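Local coordinates for reticulocyte binding protein (Streptococcus agalactiae COH1, PDB 3FAW) that probably hydrolyses alpha-1,6-glucosidic linkages of pullulan and related alpha-glucans as a pullulanase anchored to the streptococcal cell wall, at residues T533-F536 and I537-G540; A593-D596 and I597-L601; T688-Q691 and A692-G696. One frame throughout, in Å; residues are numbered along the deposited sequence.

Contact 1. Residues T533-F536 and I537-G540; sequences TPAF and ITGG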
loop_
_atom_site.group_PDB
_atom_site.type_symbol
_atom_site.label_atom_id
_atom_site.label_comp_id
_atom_site.label_asym_id
_atom_site.label_seq_id
_atom_site.Cartn_x
_atom_site.Cartn_y
_atom_site.Cartn_z
ATOM N N THR A 533 -19.280 -8.117 13.919
ATOM C CA THR A 533 -19.863 -7.783 15.218
ATOM C C THR A 533 -20.581 -6.436 15.141
ATOM O O THR A 533 -20.034 -5.484 14.589
ATOM C CB THR A 533 -18.792 -7.713 16.315
ATOM O OG1 THR A 533 -18.013 -8.913 16.294
ATOM C CG2 THR A 533 -19.440 -7.559 17.691
ATOM N N PRO A 534 -21.818 -6.355 15.674
ATOM C CA PRO A 534 -22.544 -5.077 15.686
ATOM C C PRO A 534 -21.744 -3.921 16.303
ATOM O O PRO A 534 -21.142 -4.078 17.366
ATOM C CB PRO A 534 -23.785 -5.388 16.531
ATOM C CG PRO A 534 -23.992 -6.842 16.371
ATOM C CD PRO A 534 -22.623 -7.442 16.259
ATOM N N ALA A 535 -21.741 -2.781 15.615
ATOM C CA ALA A 535 -21.025 -1.584 16.047
ATOM C C ALA A 535 -21.944 -0.369 15.870
ATOM O O ALA A 535 -23.161 -0.536 15.797
ATOM C CB ALA A 535 -19.728 -1.427 15.258
ATOM N N PHE A 536 -21.383 0.839 15.795
ATOM C CA PHE A 536 -22.202 2.060 15.848
ATOM C C PHE A 536 -23.328 2.124 14.806
ATOM O O PHE A 536 -24.470 2.402 15.158
ATOM C CB PHE A 536 -21.338 3.318 15.736
ATOM C CG PHE A 536 -22.057 4.580 16.136
ATOM C CD1 PHE A 536 -22.248 4.888 17.478
ATOM C CD2 PHE A 536 -22.545 5.457 15.177
ATOM C CE1 PHE A 536 -22.913 6.044 17.856
ATOM C CE2 PHE A 536 -23.211 6.622 15.547
ATOM C CZ PHE A 536 -23.399 6.914 16.887
ATOM N N ILE A 537 -23.007 1.876 13.536
ATOM C CA ILE A 537 -24.010 1.950 12.465
ATOM C C ILE A 537 -24.709 0.609 12.178
ATOM O O ILE A 537 -25.513 0.529 11.250
ATOM C CB ILE A 537 -23.424 2.534 11.142
ATOM C CG1 ILE A 537 -22.531 1.514 10.414
ATOM C CG2 ILE A 537 -22.680 3.843 11.424
ATOM C CD1 ILE A 537 -21.817 2.072 9.184
ATOM N N THR A 538 -24.409 -0.423 12.968
ATOM C CA THR A 538 -24.985 -1.761 12.772
ATOM C C THR A 538 -25.623 -2.328 14.053
ATOM O O THR A 538 -25.649 -3.547 14.262
ATOM C CB THR A 538 -23.927 -2.752 12.233
ATOM O OG1 THR A 538 -22.779 -2.745 13.088
ATOM C CG2 THR A 538 -23.507 -2.369 10.814
ATOM N N GLY A 539 -26.131 -1.437 14.902
ATOM C CA GLY A 539 -26.935 -1.834 16.066
ATOM C C GLY A 539 -26.200 -2.202 17.347
ATOM O O GLY A 539 -26.813 -2.723 18.274
ATOM N N GLY A 540 -24.898 -1.929 17.414
ATOM C CA GLY A 540 -24.116 -2.201 18.626
ATOM C C GLY A 540 -23.699 -0.917 19.331
ATOM O O GLY A 540 -22.855 -0.185 18.811
HETATM O O HOH W 1 -20.557 -4.115 12.544
HETATM O O HOH W 2 -26.653 1.151 14.569
#

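Contact 2. Residues A593-D596 and I597-L601; sequences AEED and IHRRL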
loop_
_atom_site.group_PDB
_atom_site.type_symbol
_atom_site.label_atom_id
_atom_site.label_comp_id
_atom_site.label_asym_id
_atom_site.label_seq_id
_atom_site.Cartn_x
_atom_site.Cartn_y
_atom_site.Cartn_z
ATOM N N ALA A 593 -33.823 -6.364 2.467
ATOM C CA ALA A 593 -33.366 -5.299 3.366
ATOM C C ALA A 593 -32.366 -4.328 2.716
ATOM O O ALA A 593 -31.601 -3.665 3.420
ATOM C CB ALA A 593 -32.763 -5.912 4.626
ATOM N N GLU A 594 -32.390 -4.233 1.386
ATOM C CA GLU A 594 -31.499 -3.331 0.643
ATOM C C GLU A 594 -31.575 -1.882 1.134
ATOM O O GLU A 594 -30.552 -1.209 1.278
ATOM C CB GLU A 594 -31.818 -3.388 -0.860
ATOM C CG GLU A 594 -31.132 -2.313 -1.714
ATOM C CD GLU A 594 -31.174 -2.620 -3.205
ATOM O OE1 GLU A 594 -32.158 -3.238 -3.664
ATOM O OE2 GLU A 594 -30.222 -2.238 -3.916
ATOM N N GLU A 595 -32.794 -1.415 1.379
ATOM C CA GLU A 595 -33.049 -0.031 1.777
ATOM C C GLU A 595 -32.466 0.291 3.164
ATOM O O GLU A 595 -31.840 1.335 3.350
ATOM C CB GLU A 595 -34.560 0.231 1.743
ATOM C CG GLU A 595 -35.003 1.637 2.132
ATOM C CD GLU A 595 -34.620 2.694 1.118
ATOM O OE1 GLU A 595 -34.091 2.345 0.041
ATOM O OE2 GLU A 595 -34.856 3.886 1.404
ATOM N N ASP A 596 -32.664 -0.613 4.119
ATOM C CA ASP A 596 -32.138 -0.424 5.465
ATOM C C ASP A 596 -30.612 -0.424 5.458
ATOM O O ASP A 596 -29.977 0.427 6.080
ATOM C CB ASP A 596 -32.660 -1.515 6.402
ATOM C CG ASP A 596 -32.280 -1.272 7.849
ATOM O OD1 ASP A 596 -32.655 -0.212 8.394
ATOM O OD2 ASP A 596 -31.607 -2.140 8.443
ATOM N N ILE A 597 -30.032 -1.385 4.747
ATOM C CA ILE A 597 -28.581 -1.507 4.638
ATOM C C ILE A 597 -27.965 -0.200 4.124
ATOM O O ILE A 597 -26.971 0.268 4.674
ATOM C CB ILE A 597 -28.173 -2.708 3.741
ATOM C CG1 ILE A 597 -28.535 -4.034 4.428
ATOM C CG2 ILE A 597 -26.675 -2.678 3.445
ATOM C CD1 ILE A 597 -28.472 -5.248 3.513
ATOM N N HIS A 598 -28.565 0.391 3.089
ATOM C CA HIS A 598 -28.066 1.651 2.523
ATOM C C HIS A 598 -28.290 2.853 3.447
ATOM O O HIS A 598 -27.477 3.773 3.469
ATOM C CB HIS A 598 -28.674 1.917 1.142
ATOM C CG HIS A 598 -28.044 1.116 0.045
ATOM N ND1 HIS A 598 -28.251 -0.239 -0.097
ATOM C CD2 HIS A 598 -27.207 1.474 -0.957
ATOM C CE1 HIS A 598 -27.571 -0.681 -1.138
ATOM N NE2 HIS A 598 -26.929 0.339 -1.679
ATOM N N ARG A 599 -29.384 2.847 4.206
ATOM C CA ARG A 599 -29.610 3.887 5.211
ATOM C C ARG A 599 -28.467 3.894 6.228
ATOM O O ARG A 599 -27.944 4.951 6.570
ATOM C CB ARG A 599 -30.969 3.703 5.901
ATOM C CG ARG A 599 -32.135 4.201 5.065
ATOM C CD ARG A 599 -33.476 3.957 5.734
ATOM N NE ARG A 599 -34.577 4.255 4.820
ATOM C CZ ARG A 599 -35.871 4.103 5.102
ATOM N NH1 ARG A 599 -36.260 3.647 6.290
ATOM N NH2 ARG A 599 -36.782 4.409 4.187
ATOM N N ARG A 600 -28.066 2.704 6.671
ATOM C CA ARG A 600 -26.922 2.539 7.572
ATOM C C ARG A 600 -25.585 2.871 6.904
ATOM O O ARG A 600 -24.705 3.459 7.529
ATOM C CB ARG A 600 -26.889 1.114 8.128
ATOM C CG ARG A 600 -28.076 0.790 9.024
ATOM C CD ARG A 600 -28.113 -0.681 9.394
ATOM N NE ARG A 600 -29.243 -0.999 10.266
ATOM C CZ ARG A 600 -29.285 -0.781 11.583
ATOM N NH1 ARG A 600 -28.266 -0.221 12.212
ATOM N NH2 ARG A 600 -30.364 -1.120 12.279
ATOM N N LEU A 601 -25.439 2.493 5.637
ATOM C CA LEU A 601 -24.233 2.796 4.864
ATOM C C LEU A 601 -24.016 4.307 4.764
ATOM O O LEU A 601 -22.896 4.798 4.931
ATOM C CB LEU A 601 -24.337 2.177 3.464
ATOM C CG LEU A 601 -23.091 2.183 2.574
ATOM C CD1 LEU A 601 -23.220 1.115 1.498
ATOM C CD2 LEU A 601 -22.855 3.547 1.940
#

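Contact 3. Residues T688-Q691 and A692-G696; sequences TKTQ and AYTAG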
loop_
_atom_site.group_PDB
_atom_site.type_symbol
_atom_site.label_atom_id
_atom_site.label_comp_id
_atom_site.label_asym_id
_atom_site.label_seq_id
_atom_site.Cartn_x
_atom_site.Cartn_y
_atom_site.Cartn_z
ATOM N N THR A 688 -27.999 4.548 -6.511
ATOM C CA THR A 688 -27.764 5.861 -7.119
ATOM C C THR A 688 -28.111 7.002 -6.149
ATOM O O THR A 688 -27.453 8.044 -6.152
ATOM C CB THR A 688 -28.519 6.034 -8.467
ATOM O OG1 THR A 688 -29.921 5.774 -8.300
ATOM C CG2 THR A 688 -27.950 5.082 -9.516
ATOM N N LYS A 689 -29.130 6.802 -5.315
ATOM C CA LYS A 689 -29.432 7.755 -4.239
ATOM C C LYS A 689 -28.280 7.824 -3.239
ATOM O O LYS A 689 -27.912 8.904 -2.777
ATOM C CB LYS A 689 -30.726 7.376 -3.513
ATOM C CG LYS A 689 -31.118 8.345 -2.390
ATOM C CD LYS A 689 -32.532 8.073 -1.890
ATOM C CE LYS A 689 -32.903 8.991 -0.742
ATOM N NZ LYS A 689 -34.236 8.660 -0.171
ATOM N N THR A 690 -27.721 6.661 -2.912
ATOM C CA THR A 690 -26.584 6.567 -2.006
ATOM C C THR A 690 -25.334 7.247 -2.579
ATOM O O THR A 690 -24.602 7.909 -1.845
ATOM C CB THR A 690 -26.277 5.094 -1.658
ATOM O OG1 THR A 690 -27.366 4.548 -0.903
ATOM C CG2 THR A 690 -24.994 4.971 -0.844
ATOM N N GLN A 691 -25.102 7.103 -3.883
ATOM C CA GLN A 691 -23.924 7.706 -4.513
ATOM C C GLN A 691 -24.061 9.231 -4.618
ATOM O O GLN A 691 -23.076 9.958 -4.436
ATOM C CB GLN A 691 -23.598 7.028 -5.862
ATOM C CG GLN A 691 -24.027 7.762 -7.117
ATOM C CD GLN A 691 -23.075 8.878 -7.514
ATOM O OE1 GLN A 691 -21.859 8.693 -7.579
ATOM N NE2 GLN A 691 -23.632 10.039 -7.803
ATOM N N ALA A 692 -25.278 9.707 -4.894
ATOM C CA ALA A 692 -25.563 11.142 -4.910
ATOM C C ALA A 692 -25.450 11.725 -3.503
ATOM O O ALA A 692 -25.021 12.862 -3.325
ATOM C CB ALA A 692 -26.959 11.409 -5.493
ATOM N N TYR A 693 -25.833 10.931 -2.505
ATOM C CA TYR A 693 -25.676 11.312 -1.100
ATOM C C TYR A 693 -24.188 11.484 -0.758
ATOM O O TYR A 693 -23.789 12.490 -0.165
ATOM C CB TYR A 693 -26.323 10.253 -0.195
ATOM C CG TYR A 693 -26.740 10.741 1.176
ATOM C CD1 TYR A 693 -27.911 11.476 1.348
ATOM C CD2 TYR A 693 -25.987 10.433 2.304
ATOM C CE1 TYR A 693 -28.310 11.912 2.607
ATOM C CE2 TYR A 693 -26.378 10.868 3.569
ATOM C CZ TYR A 693 -27.538 11.605 3.715
ATOM O OH TYR A 693 -27.923 12.033 4.970
ATOM N N THR A 694 -23.376 10.509 -1.160
ATOM C CA THR A 694 -21.933 10.526 -0.908
ATOM C C THR A 694 -21.229 11.670 -1.648
ATOM O O THR A 694 -20.353 12.328 -1.083
ATOM C CB THR A 694 -21.288 9.176 -1.285
ATOM O OG1 THR A 694 -21.956 8.120 -0.585
ATOM C CG2 THR A 694 -19.803 9.151 -0.929
ATOM N N ALA A 695 -21.619 11.903 -2.901
ATOM C CA ALA A 695 -21.102 13.033 -3.689
ATOM C C ALA A 695 -21.351 14.382 -3.004
ATOM O O ALA A 695 -20.472 15.242 -2.979
ATOM C CB ALA A 695 -21.718 13.033 -5.081
ATOM N N GLY A 696 -22.552 14.556 -2.453
ATOM C CA GLY A 696 -22.911 15.766 -1.709
ATOM C C GLY A 696 -22.175 15.941 -0.388
ATOM O O GLY A 696 -21.916 17.065 0.042
#

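Contact 1. Residues T533-F536 and I537-G540
Ala535 and Thr538 meet twice, in opposite directions. The amide of Ala535 points almost straight at the hydroxyl of Thr538, with N to OG1 at 2.7 Å and 166° at the hydrogen, while Thr538 N returns a bond to Ala535 O at 3.1 Å. Thr538 can receive the amide because OG1 sits between its own backbone N and carbonyl carbon (chi1 54°), which turns the hydroxyl back over the bend. Ala535 O also accepts Gly540 N at 2.8 Å. The two donors reach this oxygen from opposite faces of its carbonyl plane, and neither lies in that plane. Pro534 CB packs 3.5 Å from Thr538 O and flanks the closing residues.

Two waters join the shell. One bridges Thr533 O and Thr538 OG1, so the hydroxyl has a second partner; the other donates to Phe536 O and accepts Gly539 N at 2.7 Å, spanning a gap too wide for a direct bond. Farther out, the Phe536 ring and Ile537 CG2 make an apolar contact at 4.1 Å and both side chains touch Met607, while Thr538 rests on helix 578-586. Phe536 and Ile537 form the corner of a type I turn. Its continuation through Gly539, with positive phi, and the bond from Gly540 N to Ala535 O resemble a Schellman motif whose inner bond is mediated by water.

Contact 2. Residues A593-D596 and I597-L601
Asp596 meets the guanidinium of Arg600 at its edge: OD2 lies in the guanidinium plane, 3.2 Å from NE, in a nearly straight bond. The carboxylate is turned 83° against that plane, and NE meets OD2 from above the carboxylate plane. One residue earlier, the flat end of Arg599 has Glu595 CG over one face, and the carboxylate beyond stands steeply to it. OE2 is 3.4 Å from both NE and NH2, bent and weak bonds that make this salt bridge the looser of the two. The chain of Glu595 bends at chi2 (69°), which brings its carboxylate round to the arginine.

The imidazole of His598 is met at its edge by Glu594 O. ND1 donates to this oxygen at 2.9 Å, and the oxygen lies 17° out of the ring plane. His598 N bonds to the same carbonyl from the opposite face at 3.1 Å, so one helical oxygen grips both the backbone and the ring. The far nitrogen, NE2, has a weak bond to Tyr623 O, and the ring also meets that of His579. On the side of Ala593, Ile597 CG1 lies 3.2 Å from Ala593 O.

In each pair the partners are four residues, about one turn, apart, and Glu595-Arg599 and Asp596-Arg600 are i to i+4 salt bridges along helix 590-609. Ile597 packs on helix 578-586, Glu594 and Glu595 touch Ile686 of helix 685-703, and Arg599 reaches Leu806 in a loop. Arg600 passes NH1 to Ile537 O, tying the helix to the loop that precedes strand 542-543.

Contact 3. Residues T688-Q691 and A692-G696
Thr690 and Thr694 touch one turn apart on helix 685-703, a side-chain-to-backbone contact within an alpha-helix that follows the last strand of the TIM barrel, 614-618, and leads toward the C-terminal antiparallel sheet. Thr690 O takes two bonds from the same residue: Thr694 N at 3.0 Å and Thr694 OG1 at 2.9 Å. The two donors approach from opposite faces of the carbonyl plane. The hydroxyl gets there because OG1 is anti to the carbonyl carbon and beside the amide N (chi1 -55°), the usual way a helical threonine returns to the preceding turn. Asn605 ND2 also bonds to Thr694 OG1, linking it to helix 590-609.

Regular backbone bonds carry the remainder, from Ala692 N to Thr688 O, from Tyr693 N to Lys689 O and from Ala695 N to Gln691 O. Tyr693 CB nestles 3.3 Å from Lys689 O, while the phenol runs out to bond Asp779 O. Lys689, fully extended, reaches a salt bridge with Asp781. Both therefore tie the helix to the region near strand 775-778.

On another face, Ala695 CB lies 3.4 Å from Gln691 O and its side chain is about 5 Å from a bound calcium ion. Gln691 has an unusual first torsion (chi1 101°), away from the staggered positions, and its bent chain folds back so that NE2 stands 3.6 Å from Ala692 CA.

In the fold
Contact 1 comes first along the chain, in the loop between helix 518-525 and strand 542-543. Contact 2 follows on helix 590-609, between barrel strands 566-568 and 614-618, and contact 3 lies on helix 685-703, after the last of them. Contact 2 sits in the middle, with its centre about 13 Å from each of the others, whose centres are about 22 Å apart. Contacts 1 and 2 touch through Arg600. His598 CD2 packs 3.1 Å from Thr690 OG1, which is hydrogen-bonded to Ile686 O one turn earlier. Helix 590-609 thus connects a loop of the catalytic TIM barrel with the helix leading into the C-terminal sheet of this pullulanase.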